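D-alanyl-D-alanine carboxypeptidase (Mycobacterium tuberculosis H37Rv, PDB 4RYE) shows D,D-carboxypeptidase activity on synthetic pentapeptides and probably cleaves the terminal D-Ala-D-Ala of peptidoglycan stem peptides during cell-wall synthesis. Local coordinates at residues A[92-97]-A[107-112]; A[160-165]-A[169-174]; A[207-212]-A[217-222]; A[54-59]-A[121-126]; A[79-84]-A[180-185]. One frame throughout, in Å; residues are numbered along the deposited sequence.

Interaction 1 of 5, residues A[92-97]-A[107-112]; sequences RQLLDG and ANTLAH
L94 and L110 face each other where helices 91-100 and 104-113 pass, and the contact between them is wholly apolar. The short segments run roughly antiparallel, at 146° between their directions, with axes 9.3 Å apart. L110 reaches across with its branch: CD2 stands 3.7 Å from CB of L94. Its other methyl, CD1, turns to L95, whose CD2 lies 3.9 Å away. L95 starts out pointing away from the second helix. With CG beside the backbone N (chi1 -78°), its branch nevertheless brings CD2 back to meet L110, the two side chains crossing at about a right angle. Farther out on L94, CD1 lies 3.6 Å from CG2 of T109. Leucine suits these places because its forked end can touch two neighbours at once.

T109 divides its labour. CG2 is anti to the backbone N and serves the apolar contact, while OG1 bonds to the carbonyl of D105 one turn earlier, so a buried hydroxyl is satisfied within its own helix.

The charged groups lie apart from this apolar contact. R92 NE donates to D96 OD1 at 3.3 Å, in the guanidinium plane but tilted from that of the carboxylate, which it meets on the syn side. R92 also pairs with E177 through NH2, and probably eases the repulsion between these two nearby carboxylates.

Two near-antiparallel helices closing on interleaved leucines form part of the all-helical region of the penicillin-binding fold, with the L110 side chain about 8 Å from that of K50, an active-site residue by similarity.

Interaction 2 of 5, residues A[160-165]-A[169-174]; sequences VIFRAA and PVFAQI
F171 meets both A165 and F162, and through it the second helix is fitted against the first. CG is anti to its backbone N, which carries the ring toward helix 155-166. There A165 CB stands over one face, 3.5 Å from the ring centroid and only 8° off the normal, a close CH-pi contact. A methyl is small enough to settle squarely on a phenyl face. The root of the side chain is close as well, with F171 CB 3.2 Å from A165 O.

The far edge of the same ring points at F162. The two rings make an offset edge-to-face pair, centroids 5.6 Å apart and planes at 84°, with F162 CE1 3.9 Å from F171 CZ. Phenylalanine suits both places, since neither ring brings a polar group into the buried corner.

Next in sequence, A172 merely skirts the contact, and I174 turns instead to helix 91-100, touching R92, D96 and L100. The segment axes stand at 103° to each other. Around this corner, V51 and L58 of helix 50-60 lie against F171, while F162 continues onto V220 and A222 of strand 218-225, so the pair sits between the central sheet and the helical region.

Interaction 3 of 5, residues A[207-212]-A[217-222]; sequences GKTGYT and KTFVGA
K208 and V220 form the tight part of an antiparallel hairpin, bonded to each other twice: K208 N to V220 O at 2.7 Å, and V220 N to K208 O at 3.0 Å. G210 and T218 make the next hydrogen-bonded pair, with T218 N 2.8 Å from G210 O. Here T218 OG1 lies 3.4 Å from G210 CA, a closeness that a glycine allows, and OG1 itself bonds to the carbonyl of P45. At the buried end, G207 and G221 bring their CA atoms within 3.7 Å, and the lack of side chains leaves room for the F219 ring on that face. T209 CG2 meets the edge of this ring, 3.5 Å from CD1.

Toward the turn the grip slackens. Y211 is exposed, and its CD1 is 4.0 Å from K217 CG, with the two side chains slanting past each other.

On the face shared with T218 and V220, the K208 chain bends at chi2 (73°), and its NZ bonds both to T209 O and to S102 OG. K208, T209 and G210 match the KTG-type motif of penicillin-binding proteins. The backbone pairing therefore probably positions this lysine beside S47 and S102, the latter an active-site residue by similarity, consistent with the motif's place in the active site of relatives.

Interaction 4 of 5, residues A[54-59]-A[121-126]; sequences ALVALD and VAKMNA
The helix led by K50, the lysine of the SxxK motif and a proton acceptor by similarity, is backed here by helix 117-130, and V56 is the residue that bridges the two, meeting K123 and M124. V56 spreads its methyls over different parts of the partner. CG1, anti to the backbone N (chi1 171°), is directed at the K123 side chain and lies 4.0 Å from its CB. CG2 instead rests on the helix backbone, 3.7 Å from K123 O and 3.8 Å from M124 CA, and also comes within 4.0 Å of M124 CG. A beta-branched residue suits this position, since its two short methyls reach two successive residues, K123 and M124, at once.

K123 contributes only the aliphatic root of its side chain. Beyond CG the chain runs extended, crossing V56 at about a right angle, and leads its amino group away to a salt bridge with E60 and a hydrogen bond to the carbonyl of L114. Apolar contact near the backbone and ionic contact at the end thus serve the same pair of helices. D59 adds a second bridge of this kind, to K127.

M124, a selenomethionine in this crystal, also touches L52 and L53 of helix 50-60. Elsewhere, helix 50-60 offers A54, A57 and L58 to L95 of helix 91-100, and A54 and L58 to F171 of helix 169-176, so it packs against three other helices, 91-100, 117-130 and 169-176.

Interaction 5 of 5, residues A[79-84]-A[180-185]; sequences NCVGVK and AMFPSD
The F182 ring is sandwiched between V81 and its own neighbour P183. Over one face stands V81 CG2, 3.7 Å from the ring centroid and 6° off the normal, a CH-pi contact aimed at the centre. The opposite face carries P183 CD, displaced toward the rim. At the edge, near the ring plane, V83 CG2 lies 4.1 Å from CZ.

V81 uses both of its methyls. Its CG1 sits between the backbone N and the carbonyl carbon (chi1 67°), and this rotation sets it 3.5 Å from F182 CZ while CG2, anti to the N, covers the face. Valine's fork fits a flat ring well, one prong over the middle and one toward the outer end. Between the valines, G82 adopts a positive phi of 113°, a conformation easy for glycine, and the loop turns there past F182 CE2.

A water spans the gap, giving a hydrogen bond of 2.7 Å to P183 O and a weak one to G82 O. D105 holds the loop, its carboxylate accepting from the N atoms of V81, G82 and V83, and the ring of Y89 also meets F182.

The direct contact is thus made by valine methyls against one face and the edge of the ring, while the F182 backbone pairs with Q189; it joins the loop to the two-stranded sheet by shape more than by directed bonds.

Only interaction 3 is built on backbone hydrogen bonds, as befits neighbouring strands near the centre of the chain; the others rest on side-chain packing, partly onto backbone atoms in interactions 2 and 4. Interactions 1, 2 and 4 are buried helix pairs that share helix 50-60, as a member of interaction 4 and a neighbour of the other two, and interaction 2 alone of these three also reaches the strands of interaction 3. Interaction 5 lies farthest out, about 20 Å from the chain centre, yet its apolar part is buried too and abuts Q93 and T109 of interaction 1. A water bridges its two segments, whereas interactions 1 and 4 have salt bridges beside, not within, their apolar contacts.

Interaction 1 of 5, residues A[92-97]-A[107-112]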
# COMPACT_ATOMS: atom_id res chain seq x y z
N ARG A 92 -10.59 13.91 1.61
CA ARG A 92 -10.08 13.61 0.27
C ARG A 92 -8.65 14.15 0.13
O ARG A 92 -7.75 13.43 -0.33
CB ARG A 92 -10.98 14.21 -0.81
CG ARG A 92 -10.44 14.05 -2.25
CD ARG A 92 -10.24 12.58 -2.57
NE ARG A 92 -9.63 12.33 -3.88
CZ ARG A 92 -10.32 12.01 -4.97
NH1 ARG A 92 -11.64 11.93 -4.93
NH2 ARG A 92 -9.68 11.79 -6.11
N GLN A 93 -8.45 15.39 0.54
CA GLN A 93 -7.13 16.00 0.48
C GLN A 93 -6.14 15.17 1.28
O GLN A 93 -5.01 14.95 0.84
CB GLN A 93 -7.16 17.44 1.02
CG GLN A 93 -7.80 18.44 0.06
CD GLN A 93 -8.19 19.75 0.74
OE1 GLN A 93 -8.23 19.86 1.96
NE2 GLN A 93 -8.46 20.76 -0.07
N LEU A 94 -6.55 14.70 2.46
CA LEU A 94 -5.66 13.93 3.31
C LEU A 94 -5.37 12.56 2.70
O LEU A 94 -4.25 12.06 2.79
CB LEU A 94 -6.20 13.82 4.74
CG LEU A 94 -6.27 15.12 5.56
CD1 LEU A 94 -6.95 14.91 6.92
CD2 LEU A 94 -4.89 15.70 5.75
N LEU A 95 -6.38 11.96 2.06
CA LEU A 95 -6.21 10.66 1.41
C LEU A 95 -5.27 10.75 0.20
O LEU A 95 -4.48 9.83 -0.05
CB LEU A 95 -7.56 10.06 0.99
CG LEU A 95 -8.36 9.42 2.11
CD1 LEU A 95 -9.80 9.16 1.68
CD2 LEU A 95 -7.70 8.13 2.54
N ASP A 96 -5.34 11.86 -0.54
CA ASP A 96 -4.39 12.11 -1.62
C ASP A 96 -2.98 12.22 -1.08
O ASP A 96 -2.05 11.64 -1.63
CB ASP A 96 -4.73 13.41 -2.38
CG ASP A 96 -5.98 13.27 -3.24
OD1 ASP A 96 -6.35 12.13 -3.59
OD2 ASP A 96 -6.61 14.31 -3.56
N GLY A 97 -2.82 12.99 0.00
CA GLY A 97 -1.53 13.13 0.66
C GLY A 97 -1.03 11.78 1.15
O GLY A 97 0.15 11.44 0.97
N ALA A 107 -1.47 10.74 7.41
CA ALA A 107 -1.93 9.60 8.18
C ALA A 107 -2.35 10.00 9.59
O ALA A 107 -3.40 9.59 10.07
CB ALA A 107 -0.85 8.51 8.24
N ASN A 108 -1.53 10.79 10.26
CA ASN A 108 -1.88 11.16 11.63
C ASN A 108 -3.09 12.10 11.70
O ASN A 108 -3.83 12.09 12.69
CB ASN A 108 -0.65 11.74 12.36
CG ASN A 108 0.44 10.69 12.55
OD1 ASN A 108 0.16 9.49 12.61
ND2 ASN A 108 1.68 11.14 12.64
N THR A 109 -3.30 12.89 10.65
CA THR A 109 -4.43 13.81 10.62
C THR A 109 -5.72 13.06 10.29
O THR A 109 -6.79 13.40 10.79
CB THR A 109 -4.19 14.99 9.65
OG1 THR A 109 -2.89 15.56 9.91
CG2 THR A 109 -5.24 16.09 9.86
N LEU A 110 -5.62 12.03 9.45
CA LEU A 110 -6.74 11.13 9.24
C LEU A 110 -7.09 10.39 10.53
O LEU A 110 -8.25 10.22 10.86
CB LEU A 110 -6.43 10.12 8.14
CG LEU A 110 -6.55 10.68 6.71
CD1 LEU A 110 -5.97 9.70 5.69
CD2 LEU A 110 -8.00 11.03 6.37
N ALA A 111 -6.07 9.98 11.28
CA ALA A 111 -6.30 9.30 12.55
C ALA A 111 -7.01 10.22 13.53
O ALA A 111 -7.84 9.77 14.33
CB ALA A 111 -4.99 8.80 13.14
N HIS A 112 -6.68 11.51 13.47
CA HIS A 112 -7.38 12.54 14.23
C HIS A 112 -8.88 12.51 13.90
O HIS A 112 -9.72 12.43 14.82
CB HIS A 112 -6.74 13.92 13.95
CG HIS A 112 -7.41 15.08 14.62
ND1 HIS A 112 -6.84 16.34 14.63
CD2 HIS A 112 -8.59 15.19 15.27
CE1 HIS A 112 -7.64 17.17 15.28
NE2 HIS A 112 -8.71 16.51 15.67

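Interaction 2 of 5, residues A[160-165]-A[169-174]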
# COMPACT_ATOMS: atom_id res chain seq x y z
N VAL A 160 -4.46 -9.22 0.03
CA VAL A 160 -5.84 -9.35 0.49
C VAL A 160 -6.37 -7.96 0.84
O VAL A 160 -7.50 -7.59 0.48
CB VAL A 160 -5.93 -10.30 1.71
CG1 VAL A 160 -7.30 -10.19 2.39
CG2 VAL A 160 -5.65 -11.75 1.26
N ILE A 161 -5.55 -7.18 1.52
CA ILE A 161 -5.96 -5.82 1.89
C ILE A 161 -6.07 -4.93 0.66
O ILE A 161 -7.03 -4.17 0.51
CB ILE A 161 -4.98 -5.22 2.93
CG1 ILE A 161 -5.22 -5.88 4.30
CG2 ILE A 161 -5.13 -3.71 3.04
CD1 ILE A 161 -4.02 -5.83 5.26
N PHE A 162 -5.09 -5.03 -0.24
CA PHE A 162 -5.12 -4.22 -1.45
C PHE A 162 -6.29 -4.55 -2.38
O PHE A 162 -6.83 -3.68 -3.07
CB PHE A 162 -3.82 -4.36 -2.23
CG PHE A 162 -3.53 -3.19 -3.12
CD1 PHE A 162 -3.01 -2.02 -2.59
CD2 PHE A 162 -3.78 -3.26 -4.48
CE1 PHE A 162 -2.74 -0.93 -3.41
CE2 PHE A 162 -3.52 -2.17 -5.31
CZ PHE A 162 -3.00 -1.00 -4.77
N ARG A 163 -6.65 -5.82 -2.41
CA ARG A 163 -7.77 -6.29 -3.22
C ARG A 163 -9.07 -5.65 -2.72
O ARG A 163 -9.92 -5.24 -3.52
CB ARG A 163 -7.84 -7.81 -3.12
CG ARG A 163 -8.86 -8.46 -3.99
CD ARG A 163 -8.63 -9.96 -4.01
NE ARG A 163 -9.62 -10.63 -4.84
CZ ARG A 163 -10.19 -11.79 -4.52
NH1 ARG A 163 -9.88 -12.40 -3.38
NH2 ARG A 163 -11.09 -12.31 -5.34
N ALA A 164 -9.22 -5.56 -1.41
CA ALA A 164 -10.39 -4.91 -0.82
C ALA A 164 -10.40 -3.43 -1.16
O ALA A 164 -11.45 -2.85 -1.45
CB ALA A 164 -10.43 -5.12 0.70
N ALA A 165 -9.23 -2.80 -1.11
CA ALA A 165 -9.12 -1.38 -1.40
C ALA A 165 -9.44 -1.08 -2.86
O ALA A 165 -10.11 -0.11 -3.16
CB ALA A 165 -7.74 -0.84 -1.02
N PRO A 169 -14.27 2.36 -5.49
CA PRO A 169 -14.02 3.19 -6.68
C PRO A 169 -13.20 4.45 -6.39
O PRO A 169 -12.44 4.88 -7.24
CB PRO A 169 -15.44 3.55 -7.18
CG PRO A 169 -16.36 3.28 -6.00
CD PRO A 169 -15.71 2.16 -5.23
N VAL A 170 -13.36 5.04 -5.20
CA VAL A 170 -12.55 6.21 -4.87
C VAL A 170 -11.09 5.84 -4.66
O VAL A 170 -10.19 6.53 -5.13
CB VAL A 170 -13.11 6.97 -3.64
CG1 VAL A 170 -12.17 8.08 -3.25
CG2 VAL A 170 -14.50 7.51 -3.97
N PHE A 171 -10.85 4.73 -3.96
CA PHE A 171 -9.47 4.29 -3.77
C PHE A 171 -8.82 4.02 -5.12
O PHE A 171 -7.69 4.46 -5.37
CB PHE A 171 -9.38 3.03 -2.90
CG PHE A 171 -7.95 2.58 -2.66
CD1 PHE A 171 -7.32 1.72 -3.55
CD2 PHE A 171 -7.24 3.04 -1.56
CE1 PHE A 171 -6.00 1.31 -3.35
CE2 PHE A 171 -5.91 2.64 -1.34
CZ PHE A 171 -5.29 1.77 -2.25
N ALA A 172 -9.52 3.28 -5.97
CA ALA A 172 -9.00 2.96 -7.30
C ALA A 172 -8.67 4.22 -8.09
O ALA A 172 -7.68 4.27 -8.83
CB ALA A 172 -9.97 2.07 -8.07
N GLN A 173 -9.50 5.25 -7.95
CA GLN A 173 -9.25 6.51 -8.63
C GLN A 173 -7.98 7.19 -8.10
O GLN A 173 -7.11 7.59 -8.87
CB GLN A 173 -10.44 7.46 -8.49
CG GLN A 173 -10.28 8.78 -9.24
CD GLN A 173 -11.52 9.64 -9.18
OE1 GLN A 173 -11.89 10.15 -8.12
NE2 GLN A 173 -12.19 9.81 -10.32
N ILE A 174 -7.88 7.29 -6.77
CA ILE A 174 -6.76 7.99 -6.14
C ILE A 174 -5.42 7.31 -6.43
O ILE A 174 -4.46 7.96 -6.84
CB ILE A 174 -6.94 8.10 -4.62
CG1 ILE A 174 -8.14 9.00 -4.30
CG2 ILE A 174 -5.68 8.67 -3.96
CD1 ILE A 174 -8.59 8.91 -2.84

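Interaction 3 of 5, residues A[207-212]-A[217-222]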
# COMPACT_ATOMS: atom_id res chain seq x y z
N GLY A 207 -0.68 1.24 -6.56
CA GLY A 207 0.40 0.67 -5.79
C GLY A 207 0.75 1.54 -4.62
O GLY A 207 0.42 2.74 -4.59
N LYS A 208 1.44 0.95 -3.65
CA LYS A 208 1.89 1.71 -2.49
C LYS A 208 3.24 1.16 -2.07
O LYS A 208 3.39 -0.05 -1.90
CB LYS A 208 0.87 1.57 -1.36
CG LYS A 208 1.18 2.44 -0.15
CD LYS A 208 0.90 3.90 -0.46
CE LYS A 208 1.47 4.82 0.62
NZ LYS A 208 2.96 4.80 0.63
N THR A 209 4.23 2.04 -1.93
CA THR A 209 5.57 1.63 -1.51
C THR A 209 5.78 1.95 -0.04
O THR A 209 5.04 2.75 0.53
CB THR A 209 6.62 2.43 -2.26
OG1 THR A 209 6.37 3.82 -2.04
CG2 THR A 209 6.56 2.12 -3.74
N GLY A 210 6.80 1.34 0.55
CA GLY A 210 7.16 1.68 1.92
C GLY A 210 8.61 1.39 2.25
O GLY A 210 9.24 0.53 1.63
N TYR A 211 9.14 2.10 3.24
CA TYR A 211 10.46 1.78 3.77
C TYR A 211 10.57 2.20 5.21
O TYR A 211 10.13 3.29 5.58
CB TYR A 211 11.59 2.44 2.96
CG TYR A 211 12.96 2.15 3.55
CD1 TYR A 211 13.65 1.00 3.21
CD2 TYR A 211 13.53 3.00 4.49
CE1 TYR A 211 14.88 0.71 3.76
CE2 TYR A 211 14.77 2.71 5.05
CZ TYR A 211 15.43 1.57 4.68
OH TYR A 211 16.66 1.28 5.22
N THR A 212 11.16 1.34 6.03
CA THR A 212 11.71 1.72 7.32
C THR A 212 12.94 0.85 7.51
O THR A 212 13.15 -0.09 6.75
CB THR A 212 10.76 1.47 8.52
OG1 THR A 212 10.57 0.06 8.68
CG2 THR A 212 9.41 2.17 8.34
N LYS A 217 12.47 -2.57 2.34
CA LYS A 217 11.54 -2.07 1.31
C LYS A 217 10.30 -2.92 1.20
O LYS A 217 10.39 -4.14 1.18
CB LYS A 217 12.22 -1.99 -0.06
CG LYS A 217 13.51 -1.19 -0.09
CD LYS A 217 13.93 -0.87 -1.52
CE LYS A 217 12.86 -0.04 -2.18
NZ LYS A 217 13.29 0.57 -3.45
N THR A 218 9.14 -2.27 1.13
CA THR A 218 7.89 -3.00 0.90
C THR A 218 7.12 -2.40 -0.28
O THR A 218 7.31 -1.23 -0.63
CB THR A 218 6.99 -3.01 2.15
OG1 THR A 218 6.67 -1.66 2.52
CG2 THR A 218 7.68 -3.71 3.33
N PHE A 219 6.23 -3.19 -0.86
CA PHE A 219 5.41 -2.70 -1.95
C PHE A 219 4.22 -3.62 -2.12
O PHE A 219 4.33 -4.84 -1.94
CB PHE A 219 6.21 -2.65 -3.26
CG PHE A 219 5.37 -2.26 -4.46
CD1 PHE A 219 5.06 -0.93 -4.70
CD2 PHE A 219 4.89 -3.23 -5.33
CE1 PHE A 219 4.29 -0.56 -5.80
CE2 PHE A 219 4.11 -2.87 -6.43
CZ PHE A 219 3.81 -1.54 -6.66
N VAL A 220 3.09 -3.02 -2.44
CA VAL A 220 1.90 -3.76 -2.84
C VAL A 220 1.29 -2.99 -4.00
O VAL A 220 1.32 -1.76 -4.03
CB VAL A 220 0.89 -3.92 -1.67
CG1 VAL A 220 0.38 -2.56 -1.17
CG2 VAL A 220 -0.26 -4.81 -2.10
N GLY A 221 0.77 -3.69 -4.99
CA GLY A 221 0.17 -2.99 -6.12
C GLY A 221 -0.50 -3.89 -7.12
O GLY A 221 -0.48 -5.12 -6.98
N ALA A 222 -1.09 -3.30 -8.15
CA ALA A 222 -1.87 -4.08 -9.10
C ALA A 222 -1.71 -3.58 -10.53
O ALA A 222 -1.37 -2.43 -10.75
CB ALA A 222 -3.33 -4.09 -8.70

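Interaction 4 of 5, residues A[54-59]-A[121-126]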
# COMPACT_ATOMS: atom_id res chain seq x y z
N ALA A 54 -6.40 3.75 4.75
CA ALA A 54 -7.28 4.29 3.71
C ALA A 54 -8.64 3.58 3.68
O ALA A 54 -9.68 4.23 3.52
CB ALA A 54 -6.61 4.24 2.32
N LEU A 55 -8.64 2.26 3.82
CA LEU A 55 -9.89 1.49 3.89
C LEU A 55 -10.80 1.94 5.04
O LEU A 55 -12.00 2.10 4.87
CB LEU A 55 -9.59 0.01 4.08
CG LEU A 55 -9.30 -0.84 2.85
CD1 LEU A 55 -8.86 -2.23 3.32
CD2 LEU A 55 -10.53 -0.93 1.97
N VAL A 56 -10.22 2.14 6.22
CA VAL A 56 -10.99 2.59 7.37
C VAL A 56 -11.55 3.99 7.09
O VAL A 56 -12.73 4.26 7.33
CB VAL A 56 -10.12 2.62 8.65
CG1 VAL A 56 -10.87 3.31 9.79
CG2 VAL A 56 -9.73 1.20 9.05
N ALA A 57 -10.70 4.88 6.58
CA ALA A 57 -11.12 6.26 6.30
C ALA A 57 -12.26 6.29 5.29
O ALA A 57 -13.22 7.05 5.46
CB ALA A 57 -9.94 7.09 5.78
N LEU A 58 -12.16 5.48 4.25
CA LEU A 58 -13.19 5.45 3.21
C LEU A 58 -14.49 4.87 3.72
O LEU A 58 -15.57 5.26 3.27
CB LEU A 58 -12.70 4.68 1.99
CG LEU A 58 -11.68 5.44 1.15
CD1 LEU A 58 -10.97 4.50 0.21
CD2 LEU A 58 -12.38 6.57 0.40
N ASP A 59 -14.41 3.94 4.67
CA ASP A 59 -15.63 3.40 5.27
C ASP A 59 -16.35 4.40 6.18
O ASP A 59 -17.57 4.47 6.19
CB ASP A 59 -15.34 2.13 6.08
CG ASP A 59 -15.18 0.91 5.20
OD1 ASP A 59 -15.32 1.02 3.97
OD2 ASP A 59 -14.91 -0.18 5.76
N VAL A 121 -5.75 2.85 15.20
CA VAL A 121 -5.03 1.60 15.11
C VAL A 121 -5.96 0.43 15.44
O VAL A 121 -5.92 -0.60 14.76
CB VAL A 121 -3.78 1.60 16.01
CG1 VAL A 121 -3.16 0.20 16.09
CG2 VAL A 121 -2.77 2.61 15.47
N ALA A 122 -6.81 0.59 16.45
CA ALA A 122 -7.79 -0.47 16.76
C ALA A 122 -8.74 -0.71 15.59
O ALA A 122 -9.05 -1.85 15.27
CB ALA A 122 -8.56 -0.15 18.02
N LYS A 123 -9.22 0.37 14.96
CA LYS A 123 -10.07 0.24 13.77
C LYS A 123 -9.36 -0.43 12.59
O LYS A 123 -9.97 -1.22 11.85
CB LYS A 123 -10.63 1.59 13.34
CG LYS A 123 -11.63 2.19 14.33
CD LYS A 123 -12.06 3.59 13.88
CE LYS A 123 -13.15 4.15 14.81
NZ LYS A 123 -13.56 5.52 14.42
N MSE A 124 -8.09 -0.11 12.38
CA MSE A 124 -7.33 -0.77 11.31
C MSE A 124 -7.19 -2.28 11.56
O MSE A 124 -7.38 -3.09 10.67
CB MSE A 124 -5.94 -0.13 11.17
CG MSE A 124 -5.97 1.26 10.52
SE MSE A 124 -4.31 2.22 10.91
CE MSE A 124 -3.07 1.19 9.81
N ASN A 125 -6.87 -2.64 12.79
CA ASN A 125 -6.75 -4.05 13.15
C ASN A 125 -8.09 -4.76 13.04
O ASN A 125 -8.15 -5.90 12.58
CB ASN A 125 -6.12 -4.19 14.54
CG ASN A 125 -4.63 -3.92 14.51
OD1 ASN A 125 -3.95 -4.27 13.54
ND2 ASN A 125 -4.11 -3.28 15.55
N ALA A 126 -9.17 -4.09 13.44
CA ALA A 126 -10.50 -4.69 13.27
C ALA A 126 -10.82 -4.91 11.79
O ALA A 126 -11.42 -5.93 11.42
CB ALA A 126 -11.56 -3.83 13.93

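Interaction 5 of 5, residues A[79-84]-A[180-185]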
# COMPACT_ATOMS: atom_id res chain seq x y z
N ASN A 79 8.17 10.91 5.20
CA ASN A 79 7.49 11.84 4.29
C ASN A 79 6.35 12.66 4.87
O ASN A 79 5.53 12.14 5.63
CB ASN A 79 6.95 11.06 3.08
CG ASN A 79 8.04 10.64 2.11
OD1 ASN A 79 9.22 10.89 2.34
ND2 ASN A 79 7.64 9.98 1.03
N CYS A 80 6.29 13.93 4.48
CA CYS A 80 5.19 14.80 4.86
C CYS A 80 4.57 15.44 3.62
O CYS A 80 5.29 15.86 2.71
CB CYS A 80 5.68 15.88 5.84
SG CYS A 80 6.06 15.27 7.50
N VAL A 81 3.25 15.51 3.57
CA VAL A 81 2.59 16.20 2.46
C VAL A 81 2.57 17.71 2.74
O VAL A 81 2.50 18.52 1.82
CB VAL A 81 1.16 15.66 2.19
CG1 VAL A 81 0.22 15.97 3.36
CG2 VAL A 81 0.60 16.21 0.87
N GLY A 82 2.67 18.08 4.02
CA GLY A 82 2.74 19.47 4.41
C GLY A 82 1.53 19.98 5.17
O GLY A 82 1.17 21.15 5.06
N VAL A 83 0.91 19.10 5.95
CA VAL A 83 -0.14 19.51 6.89
C VAL A 83 0.39 20.56 7.86
O VAL A 83 1.51 20.44 8.38
CB VAL A 83 -0.66 18.30 7.68
CG1 VAL A 83 -1.62 18.73 8.79
CG2 VAL A 83 -1.33 17.31 6.74
N LYS A 84 -0.39 21.62 8.08
CA LYS A 84 0.03 22.69 8.98
C LYS A 84 -1.02 22.93 10.07
O LYS A 84 -2.21 22.89 9.79
CB LYS A 84 0.33 23.97 8.19
CG LYS A 84 1.51 23.81 7.24
CD LYS A 84 1.78 25.07 6.44
CE LYS A 84 3.06 24.91 5.62
NZ LYS A 84 3.70 26.23 5.30
N ALA A 180 -2.39 15.48 -7.65
CA ALA A 180 -3.53 16.03 -6.93
C ALA A 180 -3.17 17.40 -6.41
O ALA A 180 -1.99 17.73 -6.27
CB ALA A 180 -3.95 15.11 -5.79
N MSE A 181 -4.19 18.21 -6.11
CA MSE A 181 -3.97 19.52 -5.52
C MSE A 181 -4.07 19.41 -4.01
O MSE A 181 -5.00 18.78 -3.49
CB MSE A 181 -5.02 20.52 -6.04
CG MSE A 181 -4.93 20.85 -7.52
SE MSE A 181 -3.17 21.45 -8.15
CE MSE A 181 -2.75 22.82 -6.89
N PHE A 182 -3.13 20.01 -3.30
CA PHE A 182 -3.15 20.00 -1.84
C PHE A 182 -3.02 21.43 -1.33
O PHE A 182 -2.27 22.22 -1.89
CB PHE A 182 -2.03 19.11 -1.31
CG PHE A 182 -2.15 18.78 0.15
CD1 PHE A 182 -2.94 17.73 0.58
CD2 PHE A 182 -1.48 19.54 1.11
CE1 PHE A 182 -3.05 17.42 1.93
CE2 PHE A 182 -1.59 19.26 2.45
CZ PHE A 182 -2.38 18.19 2.87
N PRO A 183 -3.77 21.77 -0.27
CA PRO A 183 -3.74 23.14 0.27
C PRO A 183 -2.34 23.56 0.73
O PRO A 183 -1.57 22.74 1.23
CB PRO A 183 -4.68 23.07 1.47
CG PRO A 183 -5.60 21.94 1.18
CD PRO A 183 -4.76 20.93 0.43
N SER A 184 -2.02 24.84 0.53
CA SER A 184 -0.78 25.42 1.02
C SER A 184 -1.10 26.83 1.48
O SER A 184 -2.24 27.28 1.35
CB SER A 184 0.28 25.45 -0.09
OG SER A 184 -0.12 26.31 -1.15
N ASP A 185 -0.10 27.52 2.01
CA ASP A 185 -0.28 28.92 2.39
C ASP A 185 -0.74 29.73 1.17
O ASP A 185 -1.82 30.33 1.19
CB ASP A 185 1.01 29.51 2.96
O HOH W 1 -1.31 23.19 3.93